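PDB 6PNR: alpha-glucosidase from [Eubacterium] rectale, which probably cleaves alpha-linked sulfoquinovose from its glycosides, as a family 31 glycoside hydrolase that binds a sulfonated aza-sugar inhibitor. Local coordinates for residues 505-510 and 538-543; 10-15 and 81-86; 425-430 and 434-439. All blocks are in the same frame, centred on the assembly; numbering follows the deposited sequence.

Contact 1: residues 505-510 and 538-543; sequences ELFLRW and EDTMER
Arg543 and Leu508 meet at about a right angle, the arginine laying its aliphatic part against the two methyls of the leucine. From the backbone of Arg543, CB comes first, 4.0 Å from CD2 of Leu508. CG then leaves anti to the carbonyl carbon (chi1 -75°), and the chain runs extended to NE, carrying CD past the leucine at 3.6 Å from Leu508 CD1. Beyond CD the character changes from apolar to charged. NE donates to OD2 of Asp539, one helical turn earlier, at 3.0 Å and 151°, a hydrogen bond that is part of a salt bridge. The acceptor lies in the guanidinium plane and is met on the syn side of the carboxylate, though out of the carboxylate plane. NH1 reaches on to the carbonyl O of Leu641, and OD2 of Asp539 has a second cation in Lys504, at the start of helix 504-514, so both ends of the pair have further partners, which probably limits the swing of the guanidinium. Deeper in the interface Thr540 presents CG2, held anti to the backbone N, at 3.8 Å from CD2 of Leu508 and 4.0 Å from CD1 of Phe507. Its OG1 hydrogen-bonds instead to Asp537, leaving the methyl to do the packing. Between 505-510 and 538-543 the contacts are apolar; Lys504 to Asp539 links the two helices by charge. Helices 504-514 and 538-568 run nearly parallel within these segments, 3° apart with axes 11.0 Å from each other, in the family 31 TIM-barrel domain; Arg509 and Trp510 turn to helix 469-481, while Phe507 also rests on Tyr534 in a loop.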
loop_
_atom_site.group_PDB
_atom_site.type_symbol
_atom_site.label_atom_id
_atom_site.label_comp_id
_atom_site.label_asym_id
_atom_site.label_seq_id
_atom_site.Cartn_x
_atom_site.Cartn_y
_atom_site.Cartn_z
ATOM N N GLU A 505 16.432 -29.162 7.816
ATOM C CA GLU A 505 17.509 -28.222 8.103
ATOM C C GLU A 505 16.991 -27.033 8.906
ATOM O O GLU A 505 17.658 -26.559 9.838
ATOM C CB GLU A 505 18.156 -27.748 6.795
ATOM C CG GLU A 505 19.347 -26.799 7.002
ATOM C CD GLU A 505 19.716 -26.021 5.746
ATOM O OE1 GLU A 505 18.914 -26.028 4.788
ATOM O OE2 GLU A 505 20.792 -25.385 5.728
ATOM N N LEU A 506 15.806 -26.539 8.555
ATOM C CA LEU A 506 15.208 -25.429 9.297
ATOM C C LEU A 506 14.946 -25.805 10.749
ATOM O O LEU A 506 15.243 -25.031 11.664
ATOM C CB LEU A 506 13.908 -24.985 8.636
ATOM C CG LEU A 506 13.278 -23.888 9.507
ATOM C CD1 LEU A 506 14.091 -22.587 9.398
ATOM C CD2 LEU A 506 11.846 -23.692 9.184
ATOM N N PHE A 507 14.363 -26.982 10.982
ATOM C CA PHE A 507 14.114 -27.387 12.356
ATOM C C PHE A 507 15.411 -27.426 13.146
ATOM O O PHE A 507 15.464 -26.950 14.289
ATOM C CB PHE A 507 13.413 -28.751 12.414
ATOM C CG PHE A 507 13.229 -29.262 13.820
ATOM C CD1 PHE A 507 14.257 -29.944 14.469
ATOM C CD2 PHE A 507 12.053 -29.023 14.510
ATOM C CE1 PHE A 507 14.112 -30.383 15.784
ATOM C CE2 PHE A 507 11.897 -29.460 15.822
ATOM C CZ PHE A 507 12.931 -30.142 16.457
ATOM N N LEU A 508 16.471 -27.989 12.552
ATOM C CA LEU A 508 17.722 -28.152 13.285
ATOM C C LEU A 508 18.414 -26.813 13.533
ATOM O O LEU A 508 18.947 -26.587 14.625
ATOM C CB LEU A 508 18.645 -29.113 12.536
ATOM C CG LEU A 508 18.169 -30.569 12.587
ATOM C CD1 LEU A 508 18.981 -31.416 11.624
ATOM C CD2 LEU A 508 18.258 -31.108 14.010
ATOM N N ARG A 509 18.434 -25.922 12.534
ATOM C CA ARG A 509 18.981 -24.581 12.753
ATOM C C ARG A 509 18.199 -23.834 13.827
ATOM O O ARG A 509 18.783 -23.073 14.605
ATOM C CB ARG A 509 18.976 -23.763 11.455
ATOM C CG ARG A 509 20.075 -24.125 10.460
ATOM C CD ARG A 509 21.478 -23.902 11.059
ATOM N NE ARG A 509 22.488 -24.099 10.022
ATOM C CZ ARG A 509 23.789 -24.269 10.235
ATOM N NH1 ARG A 509 24.280 -24.274 11.468
ATOM N NH2 ARG A 509 24.603 -24.440 9.195
ATOM N N TRP A 510 16.871 -24.005 13.860
ATOM C CA TRP A 510 16.080 -23.349 14.903
ATOM C C TRP A 510 16.385 -23.931 16.279
ATOM O O TRP A 510 16.481 -23.193 17.265
ATOM C CB TRP A 510 14.585 -23.476 14.591
ATOM C CG TRP A 510 13.729 -22.254 14.948
ATOM C CD1 TRP A 510 13.577 -21.674 16.177
ATOM C CD2 TRP A 510 12.870 -21.527 14.052
ATOM N NE1 TRP A 510 12.693 -20.610 16.094
ATOM C CE2 TRP A 510 12.242 -20.509 14.801
ATOM C CE3 TRP A 510 12.593 -21.627 12.678
ATOM C CZ2 TRP A 510 11.359 -19.593 14.225
ATOM C CZ3 TRP A 510 11.712 -20.719 12.105
ATOM C CH2 TRP A 510 11.103 -19.714 12.882
ATOM N N GLU A 538 15.308 -40.257 12.127
ATOM C CA GLU A 538 16.150 -40.751 13.218
ATOM C C GLU A 538 17.378 -39.867 13.419
ATOM O O GLU A 538 17.759 -39.584 14.557
ATOM C CB GLU A 538 16.575 -42.202 12.965
ATOM C CG GLU A 538 15.434 -43.210 13.020
ATOM C CD GLU A 538 14.715 -43.223 14.360
ATOM O OE1 GLU A 538 15.396 -43.118 15.401
ATOM O OE2 GLU A 538 13.469 -43.351 14.378
ATOM N N ASP A 539 18.010 -39.421 12.324
ATOM C CA ASP A 539 19.183 -38.560 12.443
ATOM C C ASP A 539 18.839 -37.271 13.181
ATOM O O ASP A 539 19.634 -36.780 13.998
ATOM C CB ASP A 539 19.762 -38.253 11.056
ATOM C CG ASP A 539 20.980 -37.332 11.110
ATOM O OD1 ASP A 539 22.024 -37.758 11.646
ATOM O OD2 ASP A 539 20.896 -36.182 10.617
ATOM N N THR A 540 17.647 -36.729 12.931
ATOM C CA THR A 540 17.213 -35.520 13.626
ATOM C C THR A 540 17.028 -35.773 15.115
ATOM O O THR A 540 17.410 -34.936 15.943
ATOM C CB THR A 540 15.915 -34.989 13.009
ATOM O OG1 THR A 540 16.120 -34.719 11.616
ATOM C CG2 THR A 540 15.491 -33.688 13.685
ATOM N N MET A 541 16.453 -36.921 15.483
ATOM C CA MET A 541 16.265 -37.202 16.901
ATOM C C MET A 541 17.604 -37.390 17.610
ATOM O O MET A 541 17.770 -36.969 18.763
ATOM C CB MET A 541 15.362 -38.421 17.082
ATOM C CG MET A 541 13.924 -38.097 16.762
ATOM S SD MET A 541 12.763 -39.407 17.120
ATOM C CE MET A 541 12.978 -40.401 15.660
ATOM N N GLU A 542 18.579 -37.994 16.932
ATOM C CA GLU A 542 19.907 -38.121 17.523
ATOM C C GLU A 542 20.564 -36.757 17.690
ATOM O O GLU A 542 21.185 -36.483 18.726
ATOM C CB GLU A 542 20.773 -39.041 16.661
ATOM C CG GLU A 542 20.245 -40.472 16.582
ATOM C CD GLU A 542 20.817 -41.249 15.394
ATOM O OE1 GLU A 542 21.874 -40.827 14.864
ATOM O OE2 GLU A 542 20.203 -42.269 14.987
ATOM N N ARG A 543 20.426 -35.888 16.683
ATOM C CA ARG A 543 20.959 -34.531 16.777
ATOM C C ARG A 543 20.260 -33.731 17.869
ATOM O O ARG A 543 20.906 -32.997 18.622
ATOM C CB ARG A 543 20.810 -33.819 15.430
ATOM C CG ARG A 543 21.799 -34.264 14.364
ATOM C CD ARG A 543 21.398 -33.663 13.021
ATOM N NE ARG A 543 22.355 -33.962 11.962
ATOM C CZ ARG A 543 23.449 -33.243 11.742
ATOM N NH1 ARG A 543 23.718 -32.193 12.512
ATOM N NH2 ARG A 543 24.269 -33.570 10.752
#

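Contact 2: residues 10-15 and 81-86; sequences FQLFVG and IKCDEN
Phe10 and Ile81 meet between two antiparallel beta sheets packed face to face, the small N-terminal one of strands 2-5, 10-14 and 17-22 and the larger one that holds strand 77-83. Each side chain reaches out from its own sheet to meet the other, and CD1 of Ile81 lands over one face of the phenyl ring, 3.8 Å from its centroid and 28° off the normal. This CH-pi contact is offset toward the rim, with CZ of Phe10 closest to that methyl at 3.4 Å. The ring reaches the facing sheet because its CG stands anti to the backbone N (chi1 163°). An alanine here is likely to leave the Ile81 methyl without its aromatic partner and open a gap between the sheets. Further out, Leu71 of strand 68-73 touches both Phe10 and Ile81, and Met28 also packs on the ring. Backbone hydrogen bonds between Phe10 and His22 and between Gln11 and Lys4 tie strand 10-14 to its two neighbours. Two residues after Ile81, Cys83 is fixed by its disulfide to Cys88 on the next strand, and its SG lies 4.2 Å from CD1 of Leu12.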
loop_
_atom_site.group_PDB
_atom_site.type_symbol
_atom_site.label_atom_id
_atom_site.label_comp_id
_atom_site.label_asym_id
_atom_site.label_seq_id
_atom_site.Cartn_x
_atom_site.Cartn_y
_atom_site.Cartn_z
ATOM N N PHE A 10 10.091 26.357 26.474
ATOM C CA PHE A 10 10.328 25.298 27.440
ATOM C C PHE A 10 11.395 24.361 26.890
ATOM O O PHE A 10 11.441 24.105 25.682
ATOM C CB PHE A 10 9.033 24.530 27.741
ATOM C CG PHE A 10 9.259 23.199 28.389
ATOM C CD1 PHE A 10 9.523 23.109 29.740
ATOM C CD2 PHE A 10 9.210 22.033 27.642
ATOM C CE1 PHE A 10 9.740 21.881 30.340
ATOM C CE2 PHE A 10 9.427 20.805 28.234
ATOM C CZ PHE A 10 9.693 20.731 29.588
ATOM N N GLN A 11 12.258 23.860 27.771
ATOM C CA GLN A 11 13.329 22.963 27.364
ATOM C C GLN A 11 13.580 21.934 28.455
ATOM O O GLN A 11 13.465 22.234 29.649
ATOM C CB GLN A 11 14.633 23.715 27.073
ATOM C CG GLN A 11 14.632 24.554 25.806
ATOM C CD GLN A 11 15.963 25.250 25.576
ATOM O OE1 GLN A 11 16.564 25.132 24.505
ATOM N NE2 GLN A 11 16.430 25.982 26.586
ATOM N N LEU A 12 13.950 20.724 28.033
ATOM C CA LEU A 12 14.331 19.659 28.951
ATOM C C LEU A 12 15.600 18.999 28.436
ATOM O O LEU A 12 15.671 18.622 27.261
ATOM C CB LEU A 12 13.216 18.613 29.096
ATOM C CG LEU A 12 13.567 17.389 29.949
ATOM C CD1 LEU A 12 13.881 17.810 31.379
ATOM C CD2 LEU A 12 12.449 16.339 29.923
ATOM N N PHE A 13 16.583 18.840 29.321
ATOM C CA PHE A 13 17.876 18.268 28.976
ATOM C C PHE A 13 18.100 16.948 29.706
ATOM O O PHE A 13 17.620 16.742 30.825
ATOM C CB PHE A 13 19.020 19.239 29.313
ATOM C CG PHE A 13 18.985 20.508 28.517
ATOM C CD1 PHE A 13 18.083 21.515 28.833
ATOM C CD2 PHE A 13 19.843 20.689 27.443
ATOM C CE1 PHE A 13 18.033 22.686 28.090
ATOM C CE2 PHE A 13 19.802 21.860 26.691
ATOM C CZ PHE A 13 18.894 22.859 27.017
ATOM N N VAL A 14 18.817 16.049 29.041
ATOM C CA VAL A 14 19.389 14.859 29.652
ATOM C C VAL A 14 20.896 15.047 29.562
ATOM O O VAL A 14 21.492 14.930 28.483
ATOM C CB VAL A 14 18.926 13.565 28.969
ATOM C CG1 VAL A 14 19.779 12.378 29.403
ATOM C CG2 VAL A 14 17.480 13.296 29.299
ATOM N N GLY A 15 21.515 15.362 30.694
ATOM C CA GLY A 15 22.889 15.811 30.684
ATOM C C GLY A 15 22.997 17.148 29.982
ATOM O O GLY A 15 22.353 18.125 30.382
ATOM N N ILE A 81 4.504 19.478 34.427
ATOM C CA ILE A 81 5.804 18.833 34.303
ATOM C C ILE A 81 6.460 18.789 35.677
ATOM O O ILE A 81 6.609 19.826 36.333
ATOM C CB ILE A 81 6.683 19.584 33.293
ATOM C CG1 ILE A 81 5.914 19.737 31.977
ATOM C CG2 ILE A 81 8.030 18.885 33.111
ATOM C CD1 ILE A 81 6.583 20.613 30.971
ATOM N N LYS A 82 6.851 17.593 36.114
ATOM C CA LYS A 82 7.488 17.394 37.413
ATOM C C LYS A 82 8.729 16.535 37.233
ATOM O O LYS A 82 8.639 15.435 36.681
ATOM C CB LYS A 82 6.515 16.738 38.393
ATOM C CG LYS A 82 5.432 17.685 38.859
ATOM C CD LYS A 82 4.030 17.128 38.684
ATOM C CE LYS A 82 3.560 16.354 39.905
ATOM N NZ LYS A 82 2.123 15.967 39.781
ATOM N N CYS A 83 9.880 17.017 37.701
ATOM C CA CYS A 83 11.141 16.346 37.410
ATOM C C CYS A 83 11.919 16.018 38.678
ATOM O O CYS A 83 11.705 16.602 39.742
ATOM C CB CYS A 83 12.013 17.180 36.472
ATOM S SG CYS A 83 11.446 17.144 34.751
ATOM N N ASP A 84 12.815 15.039 38.528
ATOM C CA ASP A 84 13.788 14.611 39.529
ATOM C C ASP A 84 15.164 14.563 38.880
ATOM O O ASP A 84 15.344 15.040 37.752
ATOM C CB ASP A 84 13.450 13.227 40.097
ATOM C CG ASP A 84 12.148 13.214 40.877
ATOM O OD1 ASP A 84 11.692 14.308 41.286
ATOM O OD2 ASP A 84 11.584 12.109 41.087
ATOM N N GLU A 85 16.137 13.965 39.570
ATOM C CA GLU A 85 17.433 13.734 38.945
ATOM C C GLU A 85 17.351 12.687 37.841
ATOM O O GLU A 85 18.203 12.683 36.944
ATOM C CB GLU A 85 18.469 13.307 39.994
ATOM C CG GLU A 85 19.926 13.472 39.545
ATOM C CD GLU A 85 20.828 12.330 40.004
ATOM O OE1 GLU A 85 20.460 11.156 39.782
ATOM O OE2 GLU A 85 21.904 12.606 40.585
ATOM N N ASN A 86 16.349 11.802 37.879
ATOM C CA ASN A 86 16.234 10.757 36.870
ATOM C C ASN A 86 14.851 10.607 36.255
ATOM O O ASN A 86 14.726 9.856 35.279
ATOM C CB ASN A 86 16.647 9.393 37.447
ATOM C CG ASN A 86 18.100 9.354 37.877
ATOM O OD1 ASN A 86 18.398 9.176 39.055
ATOM N ND2 ASN A 86 19.009 9.519 36.923
#

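Contact 3: residues 425-430 and 434-439; sequences EAVKES and GDVVYF
In the TIM-barrel domain, where helix 408-429 ends and the chain turns back into a barrel strand, Val427 meets Val436 and Tyr438. The two valines lie alongside each other, pointing opposite ways, and a single methyl, CG2 of Val436, sits against both branches of Val427, 3.5 Å from CG1 and 3.6 Å from CG2. CG2 of Val427 also touches the tyrosine ring, 3.8 Å from CE1 of Tyr438, in an oblique approach. The helix and strand form the returning half of a beta-alpha-beta crossover: strand 386-389 leads to helix 408-429, and strand 437-439 lies parallel beside strand 386-389, with Val437 and Phe439 hydrogen-bonded to Trp387 through their backbones. Val427 packs on Trp387 as well, so it lies against both strands of the unit. Tyr438 has its CG between the backbone N and the carbonyl carbon (chi1 50°), which turns the ring toward helix 408-429, where Asn423 and Tyr424 also touch it, and its OH hydrogen-bonds to the carbonyl O of Tyr450. Just past the end of helix 408-429, Ser430 donates from OG to the carbonyl O of Ala426 at 2.7 Å; the same oxygen also takes the backbone N of Ser430 at 3.2 Å.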
loop_
_atom_site.group_PDB
_atom_site.type_symbol
_atom_site.label_atom_id
_atom_site.label_comp_id
_atom_site.label_asym_id
_atom_site.label_seq_id
_atom_site.Cartn_x
_atom_site.Cartn_y
_atom_site.Cartn_z
ATOM N N GLU A 425 -3.312 -13.783 37.845
ATOM C CA GLU A 425 -4.046 -13.895 39.100
ATOM C C GLU A 425 -4.479 -15.333 39.363
ATOM O O GLU A 425 -4.387 -15.812 40.502
ATOM C CB GLU A 425 -5.221 -12.916 39.095
ATOM C CG GLU A 425 -4.700 -11.471 39.173
ATOM C CD GLU A 425 -5.776 -10.402 39.322
ATOM O OE1 GLU A 425 -6.988 -10.720 39.339
ATOM O OE2 GLU A 425 -5.389 -9.218 39.425
ATOM N N ALA A 426 -4.891 -16.062 38.319
ATOM C CA ALA A 426 -5.165 -17.491 38.488
ATOM C C ALA A 426 -3.971 -18.215 39.103
ATOM O O ALA A 426 -4.120 -18.995 40.055
ATOM C CB ALA A 426 -5.546 -18.132 37.148
ATOM N N VAL A 427 -2.770 -17.951 38.580
ATOM C CA VAL A 427 -1.580 -18.630 39.074
ATOM C C VAL A 427 -1.223 -18.136 40.470
ATOM O O VAL A 427 -0.933 -18.930 41.370
ATOM C CB VAL A 427 -0.411 -18.450 38.090
ATOM C CG1 VAL A 427 0.875 -18.944 38.693
ATOM C CG2 VAL A 427 -0.713 -19.201 36.792
ATOM N N LYS A 428 -1.255 -16.818 40.674
ATOM C CA LYS A 428 -0.858 -16.261 41.962
ATOM C C LYS A 428 -1.810 -16.706 43.073
ATOM O O LYS A 428 -1.371 -17.148 44.139
ATOM C CB LYS A 428 -0.813 -14.737 41.873
ATOM C CG LYS A 428 -0.265 -14.042 43.126
ATOM C CD LYS A 428 -0.428 -12.527 43.010
ATOM C CE LYS A 428 0.404 -11.759 44.050
ATOM N NZ LYS A 428 1.754 -11.346 43.520
ATOM N N GLU A 429 -3.118 -16.574 42.848
ATOM C CA GLU A 429 -4.090 -16.962 43.868
ATOM C C GLU A 429 -4.004 -18.449 44.173
ATOM O O GLU A 429 -4.334 -18.876 45.286
ATOM C CB GLU A 429 -5.506 -16.582 43.417
ATOM C CG GLU A 429 -5.713 -15.070 43.295
ATOM C CD GLU A 429 -7.046 -14.697 42.680
ATOM O OE1 GLU A 429 -7.860 -15.609 42.407
ATOM O OE2 GLU A 429 -7.287 -13.486 42.466
ATOM N N SER A 430 -3.543 -19.246 43.208
ATOM C CA SER A 430 -3.301 -20.666 43.423
ATOM C C SER A 430 -1.998 -20.936 44.162
ATOM O O SER A 430 -1.683 -22.103 44.418
ATOM C CB SER A 430 -3.288 -21.405 42.077
ATOM O OG SER A 430 -4.542 -21.301 41.417
ATOM N N GLY A 434 6.164 -18.953 40.072
ATOM C CA GLY A 434 7.427 -19.658 40.121
ATOM C C GLY A 434 7.335 -21.167 39.999
ATOM O O GLY A 434 8.377 -21.827 39.899
ATOM N N ASP A 435 6.131 -21.749 39.996
ATOM C CA ASP A 435 6.012 -23.200 39.873
ATOM C C ASP A 435 5.319 -23.649 38.603
ATOM O O ASP A 435 5.570 -24.762 38.138
ATOM C CB ASP A 435 5.251 -23.793 41.061
ATOM C CG ASP A 435 5.906 -23.480 42.394
ATOM O OD1 ASP A 435 7.151 -23.404 42.449
ATOM O OD2 ASP A 435 5.159 -23.307 43.377
ATOM N N VAL A 436 4.438 -22.825 38.056
ATOM C CA VAL A 436 3.801 -23.091 36.771
ATOM C C VAL A 436 4.099 -21.905 35.875
ATOM O O VAL A 436 4.338 -20.792 36.353
ATOM C CB VAL A 436 2.279 -23.317 36.879
ATOM C CG1 VAL A 436 1.942 -24.341 37.950
ATOM C CG2 VAL A 436 1.576 -22.019 37.128
ATOM N N VAL A 437 4.100 -22.134 34.570
ATOM C CA VAL A 437 4.452 -21.056 33.655
ATOM C C VAL A 437 3.510 -21.073 32.463
ATOM O O VAL A 437 3.240 -22.136 31.891
ATOM C CB VAL A 437 5.928 -21.151 33.207
ATOM C CG1 VAL A 437 6.246 -22.520 32.609
ATOM C CG2 VAL A 437 6.264 -20.016 32.236
ATOM N N TYR A 438 2.992 -19.901 32.098
ATOM C CA TYR A 438 2.237 -19.755 30.864
ATOM C C TYR A 438 3.031 -18.852 29.931
ATOM O O TYR A 438 3.856 -18.047 30.372
ATOM C CB TYR A 438 0.818 -19.195 31.100
ATOM C CG TYR A 438 0.809 -17.952 31.963
ATOM C CD1 TYR A 438 0.784 -18.047 33.348
ATOM C CD2 TYR A 438 0.850 -16.686 31.391
ATOM C CE1 TYR A 438 0.802 -16.908 34.150
ATOM C CE2 TYR A 438 0.882 -15.537 32.180
ATOM C CZ TYR A 438 0.853 -15.658 33.559
ATOM O OH TYR A 438 0.884 -14.529 34.349
ATOM N N PHE A 439 2.824 -19.008 28.636
ATOM C CA PHE A 439 3.553 -18.163 27.699
ATOM C C PHE A 439 2.583 -17.497 26.743
ATOM O O PHE A 439 1.635 -18.127 26.265
ATOM C CB PHE A 439 4.657 -18.946 26.943
ATOM C CG PHE A 439 4.303 -20.380 26.619
ATOM C CD1 PHE A 439 4.414 -21.379 27.578
ATOM C CD2 PHE A 439 3.904 -20.733 25.329
ATOM C CE1 PHE A 439 4.110 -22.698 27.267
ATOM C CE2 PHE A 439 3.593 -22.054 25.010
ATOM C CZ PHE A 439 3.691 -23.028 25.962
#

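Overall arrangement
Contacts 1 and 3 both belong to the family 31 TIM-barrel domain, with centres 32 Å apart and nearest atoms about 13 Å apart. The inhibitor lies about 14 Å from the side chain of Phe507 in contact 1 and about 13 Å from that of Tyr438 in contact 3, so neither touches it. Contact 3 is linked more directly to the pocket: Met388 and Asp390 line it from the neighbouring strand 386-389 and just beyond, and Arg441 follows shortly after strand 437-439. Contact 2, in the N-terminal beta sheets, lies across the chain's centre from contact 1, 53 Å between centres, and 39 Å from contact 3.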